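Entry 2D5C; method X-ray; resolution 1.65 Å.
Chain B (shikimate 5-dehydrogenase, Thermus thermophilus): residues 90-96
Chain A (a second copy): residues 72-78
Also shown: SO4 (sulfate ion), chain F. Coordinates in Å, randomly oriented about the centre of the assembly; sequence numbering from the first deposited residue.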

# COMPACT_ATOMS: atom_id res chain seq x y z
N VAL B 90 5.94 2.16 -1.64
CA VAL B 90 6.22 0.87 -1.01
C VAL B 90 7.32 0.21 -1.85
O VAL B 90 7.21 0.13 -3.07
CB VAL B 90 4.97 -0.03 -0.99
CG1 VAL B 90 5.32 -1.40 -0.50
CG2 VAL B 90 3.90 0.58 -0.08
N GLU B 91 8.38 -0.25 -1.17
CA GLU B 91 9.53 -0.88 -1.83
C GLU B 91 10.05 -0.07 -3.00
O GLU B 91 10.45 -0.62 -4.03
CB GLU B 91 9.20 -2.31 -2.29
CG GLU B 91 9.05 -3.32 -1.16
CD GLU B 91 8.94 -4.76 -1.65
OE1 GLU B 91 8.71 -4.97 -2.86
OE2 GLU B 91 9.07 -5.69 -0.82
N GLY B 92 10.03 1.25 -2.86
CA GLY B 92 10.51 2.12 -3.92
C GLY B 92 9.60 2.26 -5.13
O GLY B 92 9.99 2.88 -6.12
N ARG B 93 8.40 1.68 -5.06
CA ARG B 93 7.42 1.76 -6.14
C ARG B 93 6.41 2.85 -5.77
O ARG B 93 6.15 3.05 -4.58
CB ARG B 93 6.68 0.43 -6.30
CG ARG B 93 7.57 -0.80 -6.32
CD ARG B 93 8.58 -0.76 -7.44
NE ARG B 93 9.45 -1.94 -7.40
CZ ARG B 93 10.50 -2.13 -8.19
NH1 ARG B 93 10.82 -1.21 -9.09
NH2 ARG B 93 11.23 -3.24 -8.07
N LEU B 94 5.83 3.52 -6.76
CA LEU B 94 4.85 4.58 -6.49
C LEU B 94 3.45 4.24 -7.00
O LEU B 94 3.26 3.87 -8.16
CB LEU B 94 5.31 5.91 -7.11
CG LEU B 94 6.66 6.53 -6.69
CD1 LEU B 94 6.87 7.85 -7.44
CD2 LEU B 94 6.71 6.77 -5.18
N PHE B 95 2.46 4.39 -6.12
CA PHE B 95 1.08 4.11 -6.48
C PHE B 95 0.26 5.39 -6.32
O PHE B 95 0.36 6.06 -5.30
CB PHE B 95 0.53 3.03 -5.55
CG PHE B 95 1.40 1.81 -5.48
CD1 PHE B 95 2.52 1.79 -4.65
CD2 PHE B 95 1.13 0.70 -6.27
CE1 PHE B 95 3.37 0.69 -4.62
CE2 PHE B 95 1.98 -0.40 -6.24
CZ PHE B 95 3.08 -0.41 -5.42
N GLY B 96 -0.53 5.73 -7.34
CA GLY B 96 -1.32 6.95 -7.29
C GLY B 96 -2.80 6.71 -7.08
O GLY B 96 -3.41 5.83 -7.69
S SO4 F . 9.41 -0.47 2.16
O1 SO4 F . 8.56 -1.37 3.21
O2 SO4 F . 8.40 0.21 1.37
O3 SO4 F . 10.19 0.35 2.80
O4 SO4 F . 10.07 -1.46 1.34
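Chain A (72-78) DWVSPEA

Chain A runs nearly antiparallel to chain B, the end-to-end directions being 158° apart. Its strand at 73-74 passes through Ser75(A) into a helix beginning at Pro76(A). The backbones stay well separated: CA of Arg93(B) is 8.4 Å from CA of Ser75(A), and CA of Phe95(B) is 10.1 Å from CA of Trp73(A). Side chains therefore make the contact. In chain B a type I' turn, Val90(B) to Arg93(B), leads into the strand. Phe95(B) (chi1 m) and Trp73(A) (chi1 t) both point toward the partner. The edge of Phe95(B) meets the face of Trp73(A), planes at 81°, with CZ of Phe95(B) 3.6 Å from CH2 of Trp73(A). Arg93(B) turns at chi1 and chi2 (both m), then extends at chi3 (t). Chi1 m sets CG of Arg93(B) 3.9 Å from CH2 of Trp73(A); the rest of the chain carries the guanidinium to Pro76(A), one face over it, NH2 of Arg93(B) 3.6 Å from CG of Pro76(A). Glu77(A) lies at the guanidinium edge. Its chi2 of 92° is off-well. The salt bridge, Arg93(B) NH2 to Glu77(A) OE2, is 3.3 Å long, and its hydrogen bond is weak. Ser75(A), chi1 p, caps the helix: OG accepts from N of Ala78(A) at 3.0 Å. Water 1 links this OG to OE1 of Glu91(B). Water 2 joins Glu91(B), Arg93(B) and Glu77(A), bridging the two carboxylates.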

# COMPACT_ATOMS: atom_id res chain seq x y z
N ASP A 72 -4.39 -7.05 -8.03
CA ASP A 72 -4.45 -5.93 -8.97
C ASP A 72 -3.07 -5.52 -9.47
O ASP A 72 -2.95 -4.93 -10.54
CB ASP A 72 -5.09 -4.70 -8.32
CG ASP A 72 -6.53 -4.94 -7.92
OD1 ASP A 72 -6.76 -5.35 -6.77
OD2 ASP A 72 -7.42 -4.73 -8.77
N TRP A 73 -2.04 -5.83 -8.70
CA TRP A 73 -0.67 -5.47 -9.05
C TRP A 73 0.26 -6.42 -8.32
O TRP A 73 -0.01 -6.77 -7.17
CB TRP A 73 -0.40 -4.03 -8.58
CG TRP A 73 0.99 -3.48 -8.86
CD1 TRP A 73 1.38 -2.77 -9.96
CD2 TRP A 73 2.13 -3.55 -8.00
NE1 TRP A 73 2.69 -2.39 -9.83
CE2 TRP A 73 3.18 -2.86 -8.64
CE3 TRP A 73 2.38 -4.14 -6.75
CZ2 TRP A 73 4.46 -2.73 -8.08
CZ3 TRP A 73 3.65 -4.02 -6.19
CH2 TRP A 73 4.67 -3.32 -6.85
N VAL A 74 1.34 -6.84 -8.98
CA VAL A 74 2.33 -7.72 -8.36
C VAL A 74 3.68 -7.04 -8.56
O VAL A 74 3.97 -6.50 -9.63
CB VAL A 74 2.35 -9.12 -9.01
CG1 VAL A 74 3.45 -9.98 -8.38
CG2 VAL A 74 0.99 -9.78 -8.82
N SER A 75 4.50 -7.01 -7.50
CA SER A 75 5.80 -6.37 -7.58
C SER A 75 6.68 -7.06 -8.62
O SER A 75 6.52 -8.25 -8.89
CB SER A 75 6.51 -6.41 -6.23
OG SER A 75 6.96 -7.73 -5.93
N PRO A 76 7.61 -6.30 -9.21
CA PRO A 76 8.50 -6.88 -10.22
C PRO A 76 9.19 -8.14 -9.69
O PRO A 76 9.31 -9.14 -10.40
CB PRO A 76 9.49 -5.75 -10.50
CG PRO A 76 8.66 -4.51 -10.27
CD PRO A 76 7.91 -4.87 -9.00
N GLU A 77 9.63 -8.08 -8.44
CA GLU A 77 10.30 -9.24 -7.83
C GLU A 77 9.36 -10.42 -7.64
O GLU A 77 9.73 -11.56 -7.93
CB GLU A 77 10.91 -8.86 -6.49
CG GLU A 77 11.87 -7.70 -6.58
CD GLU A 77 11.19 -6.38 -6.35
OE1 GLU A 77 10.02 -6.23 -6.79
OE2 GLU A 77 11.82 -5.50 -5.73
N ALA A 78 8.15 -10.15 -7.17
CA ALA A 78 7.21 -11.23 -6.95
C ALA A 78 6.82 -11.84 -8.29
O ALA A 78 6.49 -13.02 -8.36
CB ALA A 78 5.97 -10.72 -6.21
O HOH W 1 8.49 -7.57 -3.48
O HOH W 2 9.04 -3.94 -5.36